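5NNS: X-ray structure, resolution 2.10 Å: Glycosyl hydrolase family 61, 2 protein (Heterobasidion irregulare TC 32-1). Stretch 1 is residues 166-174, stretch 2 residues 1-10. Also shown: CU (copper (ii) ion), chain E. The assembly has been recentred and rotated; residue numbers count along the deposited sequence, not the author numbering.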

ATOM      1  N   PHE A 166      -8.960   2.062  -5.494  1.00 12.02           N
ATOM      2  CA  PHE A 166      -7.932   1.784  -4.510  1.00 11.72           C
ATOM      3  C   PHE A 166      -7.743   0.275  -4.396  1.00 11.78           C
ATOM      4  O   PHE A 166      -8.719  -0.462  -4.226  1.00 11.55           O
ATOM      5  CB  PHE A 166      -8.339   2.354  -3.151  1.00 11.52           C
ATOM      6  CG  PHE A 166      -8.548   3.840  -3.159  1.00 11.35           C
ATOM      7  CD1 PHE A 166      -7.488   4.702  -2.922  1.00 11.36           C
ATOM      8  CD2 PHE A 166      -9.805   4.386  -3.407  1.00 11.18           C
ATOM      9  CE1 PHE A 166      -7.674   6.078  -2.932  1.00 11.27           C
ATOM     10  CE2 PHE A 166      -9.998   5.755  -3.411  1.00 11.20           C
ATOM     11  CZ  PHE A 166      -8.929   6.603  -3.177  1.00 11.17           C
ATOM     12  N   TYR A 167      -6.495  -0.176  -4.505  1.00 11.90           N
ATOM     13  CA  TYR A 167      -6.145  -1.595  -4.367  1.00 12.12           C
ATOM     14  C   TYR A 167      -5.082  -1.737  -3.281  1.00 12.52           C
ATOM     15  O   TYR A 167      -3.884  -1.683  -3.581  1.00 12.35           O
ATOM     16  CB  TYR A 167      -5.601  -2.147  -5.674  1.00 11.96           C
ATOM     17  CG  TYR A 167      -6.568  -2.149  -6.830  1.00 11.79           C
ATOM     18  CD1 TYR A 167      -7.465  -3.197  -7.007  1.00 11.75           C
ATOM     19  CD2 TYR A 167      -6.558  -1.123  -7.769  1.00 11.71           C
ATOM     20  CE1 TYR A 167      -8.334  -3.215  -8.083  1.00 11.75           C
ATOM     21  CE2 TYR A 167      -7.424  -1.127  -8.845  1.00 11.72           C
ATOM     22  CZ  TYR A 167      -8.300  -2.184  -9.006  1.00 11.73           C
ATOM     23  OH  TYR A 167      -9.174  -2.192 -10.057  1.00 11.84           O
ATOM     24  N   PRO A 168      -5.512  -1.894  -2.012  1.00 13.08           N
ATOM     25  CA  PRO A 168      -4.576  -2.000  -0.899  1.00 13.41           C
ATOM     26  C   PRO A 168      -4.382  -3.423  -0.401  1.00 13.78           C
ATOM     27  O   PRO A 168      -5.340  -4.181  -0.346  1.00 13.95           O
ATOM     28  CB  PRO A 168      -5.265  -1.172   0.183  1.00 13.35           C
ATOM     29  CG  PRO A 168      -6.719  -1.390  -0.066  1.00 13.26           C
ATOM     30  CD  PRO A 168      -6.894  -1.734  -1.522  1.00 13.16           C
ATOM     31  N   GLU A 169      -3.148  -3.777  -0.045  1.00 14.16           N
ATOM     32  CA  GLU A 169      -2.873  -4.988   0.741  1.00 14.46           C
ATOM     33  C   GLU A 169      -1.913  -4.667   1.875  1.00 15.05           C
ATOM     34  O   GLU A 169      -1.161  -3.693   1.801  1.00 15.41           O
ATOM     35  CB  GLU A 169      -2.305  -6.113  -0.126  1.00 14.17           C
ATOM     36  CG  GLU A 169      -3.347  -6.943  -0.856  1.00 13.78           C
ATOM     37  CD  GLU A 169      -3.915  -6.263  -2.085  1.00 13.91           C
ATOM     38  OE1 GLU A 169      -3.127  -5.726  -2.895  1.00 13.65           O
ATOM     39  OE2 GLU A 169      -5.155  -6.283  -2.257  1.00 13.83           O
ATOM     40  N   CYS A 170      -1.959  -5.498   2.918  1.00 15.65           N
ATOM     41  CA  CYS A 170      -1.143  -5.331   4.126  1.00 15.99           C
ATOM     42  C   CYS A 170      -0.347  -6.584   4.447  1.00 16.08           C
ATOM     43  O   CYS A 170      -0.834  -7.693   4.251  1.00 16.12           O
ATOM     44  CB  CYS A 170      -2.039  -5.015   5.315  1.00 16.12           C
ATOM     45  SG  CYS A 170      -2.753  -3.362   5.250  1.00 16.46           S
ATOM     46  N   ALA A 171       0.869  -6.387   4.953  1.00 16.36           N
ATOM     47  CA  ALA A 171       1.729  -7.467   5.438  1.00 16.65           C
ATOM     48  C   ALA A 171       2.225  -7.120   6.837  1.00 17.05           C
ATOM     49  O   ALA A 171       2.518  -5.956   7.112  1.00 16.89           O
ATOM     50  CB  ALA A 171       2.902  -7.662   4.496  1.00 16.63           C
ATOM     51  N   GLN A 172       2.313  -8.120   7.716  1.00 17.90           N
ATOM     52  CA  GLN A 172       2.820  -7.914   9.081  1.00 18.49           C
ATOM     53  C   GLN A 172       4.340  -8.055   9.117  1.00 18.91           C
ATOM     54  O   GLN A 172       4.887  -9.020   8.587  1.00 18.91           O
ATOM     55  CB  GLN A 172       2.171  -8.896  10.067  1.00 18.62           C
ATOM     56  CG  GLN A 172       0.675  -8.675  10.236  1.00 18.89           C
ATOM     57  CD  GLN A 172       0.038  -9.461  11.376  1.00 19.02           C
ATOM     58  OE1 GLN A 172      -1.179  -9.465  11.517  1.00 19.26           O
ATOM     59  NE2 GLN A 172       0.852 -10.114  12.196  1.00 19.14           N
ATOM     60  N   LEU A 173       5.012  -7.082   9.731  1.00 19.68           N
ATOM     61  CA  LEU A 173       6.460  -7.125   9.916  1.00 20.59           C
ATOM     62  C   LEU A 173       6.833  -7.037  11.393  1.00 21.75           C
ATOM     63  O   LEU A 173       6.084  -6.489  12.203  1.00 22.18           O
ATOM     64  CB  LEU A 173       7.146  -5.970   9.188  1.00 20.70           C
ATOM     65  CG  LEU A 173       6.866  -5.737   7.706  1.00 20.65           C
ATOM     66  CD1 LEU A 173       7.610  -4.491   7.254  1.00 20.63           C
ATOM     67  CD2 LEU A 173       7.258  -6.945   6.871  1.00 20.88           C
ATOM     68  N   ILE A 174       7.995  -7.592  11.724  1.00 23.20           N
ATOM     69  CA  ILE A 174       8.700  -7.286  12.959  1.00 24.05           C
ATOM     70  C   ILE A 174       9.966  -6.547  12.529  1.00 24.44           C
ATOM     71  O   ILE A 174      10.845  -7.132  11.902  1.00 24.50           O
ATOM     72  CB  ILE A 174       9.035  -8.560  13.771  1.00 24.63           C
ATOM     73  CG1 ILE A 174       7.744  -9.299  14.157  1.00 25.00           C
ATOM     74  CG2 ILE A 174       9.817  -8.198  15.032  1.00 25.10           C
ATOM     75  CD1 ILE A 174       7.951 -10.697  14.709  1.00 24.97           C
TER
HETATM   76 CU    CU E 303      -9.013  -3.507 -12.683  1.00 20.84          CU
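Stretch 2, residues 1-10: HGGVLAYSLA

How does the start of the chain lie on the strand formed by residues 166-174? The chain reaches it through Gly2 and Gly3, with phi/psi of 133/-153 at Gly2 and 169/-170 at Gly3. The backbone kinks at Leu5 (-91/-28) and is extended from Ala6 to Leu9; Ala10 then turns off with both angles near 50°. The two strands run in broadly the same direction, crossing at -30°, and their axes come no closer than 8.4 Å. That spacing is too wide for neighbours in one sheet, so contact is left mostly to side chains. The register follows alternate residues of the long strand: Tyr167 is opposite Gly3 (CA to CA 6.5 Å), Glu169 opposite Val4 (CA to CA 6.4 Å), Ala171 opposite Tyr7 (CA to CA 8.8 Å) and Leu173 opposite Leu9 (CA to CA 9.5 Å). The backbones thus draw apart toward the later residues.

What does Glu169, the residue with the most surface covered, do in this contact? Its CA-to-CB bond points toward stretch 2, and its side chain, with chi1 at -84° and chi2 at 78°, brings the carboxylate to the backbone there. The Val4 N donates a hydrogen bond to Glu169 OE1 at 3.0 Å, with a nearly straight angle of 164°. This is the one direct hydrogen bond between the stretches. The same oxygen, Glu169 OE1, lies 3.3 Å from Gly3 CA, an approach that the absence of a side chain permits: a CB on Gly3 would point toward the strand and sit 2.7 Å from Glu169 OE1, a clash. The other carboxylate oxygen faces a water, which lies 2.6 Å from Glu169 OE2 and 2.6 Å from Gly2 O and so bridges the two stretches.

Where does Tyr167 reach, two residues earlier? Its side chain, with chi1 at -64°, extends to the very start of the chain: Tyr167 OH lies 3.6 Å from His1 N and 3.7 Å from His1 ND1, while Tyr167 CD1 passes 4.0 Å from Gly2 O. These are packing contacts. The two His1 nitrogens instead hold copper, with His1 N at 2.4 Å and His1 ND1 at 2.2 Å from CU, so the tyrosine hydroxyl packs beside the atoms that bind the metal.

What carries the contact on toward Leu9? The CA-to-CB bond of Tyr7 points toward the long strand, and one face of its ring meets Ala171, whose CB lies 3.6 Å from Tyr7 CZ and 4.1 Å from the ring centroid, a CH-pi contact. At the tip of the ring, a second water lies 2.6 Å from Tyr7 OH and donates a weak hydrogen bond to Glu169 O at 3.2 Å. Farther along, Leu173 CD2 meets Leu9 CD1 at 3.8 Å; Leu173 leaves its backbone sideways, but its end comes nearer and closes the gap.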

ATOM      1  N   HIS A   1      -7.157  -4.719 -11.699  1.00 16.46           N
ATOM      2  CA  HIS A   1      -7.755  -5.846 -10.925  1.00 16.43           C
ATOM      3  C   HIS A   1      -6.641  -6.806 -10.561  1.00 15.72           C
ATOM      4  O   HIS A   1      -5.800  -7.143 -11.399  1.00 15.19           O
ATOM      5  CB  HIS A   1      -8.854  -6.585 -11.705  1.00 17.18           C
ATOM      6  CG  HIS A   1     -10.229  -6.026 -11.505  1.00 17.94           C
ATOM      7  ND1 HIS A   1     -10.651  -4.853 -12.092  1.00 18.37           N
ATOM      8  CD2 HIS A   1     -11.285  -6.495 -10.798  1.00 18.59           C
ATOM      9  CE1 HIS A   1     -11.905  -4.617 -11.745  1.00 18.70           C
ATOM     10  NE2 HIS A   1     -12.314  -5.598 -10.960  1.00 18.61           N
ATOM     11  N   GLY A   2      -6.637  -7.227  -9.305  1.00 15.32           N
ATOM     12  CA  GLY A   2      -5.548  -8.010  -8.756  1.00 15.19           C
ATOM     13  C   GLY A   2      -5.122  -7.455  -7.426  1.00 14.87           C
ATOM     14  O   GLY A   2      -5.918  -6.830  -6.725  1.00 15.06           O
ATOM     15  N   GLY A   3      -3.857  -7.682  -7.090  1.00 14.46           N
ATOM     16  CA  GLY A   3      -3.288  -7.191  -5.850  1.00 14.17           C
ATOM     17  C   GLY A   3      -1.939  -7.822  -5.629  1.00 14.12           C
ATOM     18  O   GLY A   3      -1.403  -8.485  -6.524  1.00 14.15           O
ATOM     19  N   VAL A   4      -1.400  -7.617  -4.431  1.00 13.73           N
ATOM     20  CA  VAL A   4      -0.108  -8.172  -4.048  1.00 13.25           C
ATOM     21  C   VAL A   4      -0.280  -9.659  -3.719  1.00 13.10           C
ATOM     22  O   VAL A   4      -0.968 -10.016  -2.749  1.00 12.56           O
ATOM     23  CB  VAL A   4       0.493  -7.427  -2.843  1.00 13.27           C
ATOM     24  CG1 VAL A   4       1.821  -8.059  -2.425  1.00 13.25           C
ATOM     25  CG2 VAL A   4       0.666  -5.943  -3.171  1.00 13.32           C
ATOM     26  N   LEU A   5       0.343 -10.506  -4.540  1.00 12.85           N
ATOM     27  CA  LEU A   5       0.274 -11.959  -4.394  1.00 12.90           C
ATOM     28  C   LEU A   5       1.386 -12.537  -3.520  1.00 13.20           C
ATOM     29  O   LEU A   5       1.199 -13.583  -2.904  1.00 13.43           O
ATOM     30  CB  LEU A   5       0.335 -12.622  -5.765  1.00 12.88           C
ATOM     31  CG  LEU A   5      -0.705 -12.191  -6.797  1.00 12.70           C
ATOM     32  CD1 LEU A   5      -0.447 -12.960  -8.079  1.00 12.78           C
ATOM     33  CD2 LEU A   5      -2.125 -12.411  -6.295  1.00 12.63           C
ATOM     34  N   ALA A   6       2.538 -11.871  -3.479  1.00 13.19           N
ATOM     35  CA  ALA A   6       3.691 -12.362  -2.729  1.00 13.15           C
ATOM     36  C   ALA A   6       4.667 -11.232  -2.420  1.00 13.39           C
ATOM     37  O   ALA A   6       4.540 -10.124  -2.950  1.00 13.24           O
ATOM     38  CB  ALA A   6       4.393 -13.461  -3.514  1.00 13.06           C
ATOM     39  N   TYR A   7       5.640 -11.530  -1.560  1.00 13.53           N
ATOM     40  CA  TYR A   7       6.690 -10.580  -1.195  1.00 13.80           C
ATOM     41  C   TYR A   7       8.073 -11.220  -1.260  1.00 14.36           C
ATOM     42  O   TYR A   7       8.211 -12.445  -1.155  1.00 14.29           O
ATOM     43  CB  TYR A   7       6.475 -10.050   0.226  1.00 13.42           C
ATOM     44  CG  TYR A   7       5.151  -9.363   0.455  1.00 13.25           C
ATOM     45  CD1 TYR A   7       4.024 -10.094   0.817  1.00 13.32           C
ATOM     46  CD2 TYR A   7       5.024  -7.980   0.326  1.00 13.13           C
ATOM     47  CE1 TYR A   7       2.800  -9.472   1.031  1.00 13.26           C
ATOM     48  CE2 TYR A   7       3.807  -7.349   0.542  1.00 13.08           C
ATOM     49  CZ  TYR A   7       2.699  -8.100   0.890  1.00 12.99           C
ATOM     50  OH  TYR A   7       1.491  -7.498   1.106  1.00 12.95           O
ATOM     51  N   SER A   8       9.081 -10.371  -1.462  1.00 14.90           N
ATOM     52  CA  SER A   8      10.471 -10.684  -1.137  1.00 15.31           C
ATOM     53  C   SER A   8      10.932  -9.576  -0.202  1.00 15.81           C
ATOM     54  O   SER A   8      10.993  -8.413  -0.602  1.00 15.92           O
ATOM     55  CB  SER A   8      11.349 -10.755  -2.389  1.00 15.30           C
ATOM     56  OG  SER A   8      12.707 -11.016  -2.061  1.00 15.20           O
ATOM     57  N   LEU A   9      11.216  -9.943   1.047  1.00 16.72           N
ATOM     58  CA  LEU A   9      11.551  -8.996   2.106  1.00 17.39           C
ATOM     59  C   LEU A   9      12.921  -9.367   2.676  1.00 18.05           C
ATOM     60  O   LEU A   9      13.082 -10.430   3.289  1.00 17.20           O
ATOM     61  CB  LEU A   9      10.483  -9.016   3.211  1.00 17.36           C
ATOM     62  CG  LEU A   9       9.017  -8.924   2.767  1.00 17.41           C
ATOM     63  CD1 LEU A   9       8.090  -9.218   3.935  1.00 17.42           C
ATOM     64  CD2 LEU A   9       8.688  -7.567   2.157  1.00 17.42           C
ATOM     65  N   ALA A  10      13.902  -8.489   2.447  1.00 18.86           N
ATOM     66  CA  ALA A  10      15.276  -8.683   2.911  1.00 19.01           C
ATOM     67  C   ALA A  10      15.806 -10.078   2.543  1.00 19.57           C
ATOM     68  O   ALA A  10      16.310 -10.814   3.398  1.00 19.39           O
ATOM     69  CB  ALA A  10      15.349  -8.433   4.409  1.00 19.19           C
TER
HETATM   70  O   HOH W   1      -6.050  -5.436  -4.520  1.00 10.36           O
HETATM   71  O   HOH W   2       1.738  -4.933   1.402  1.00  9.74           O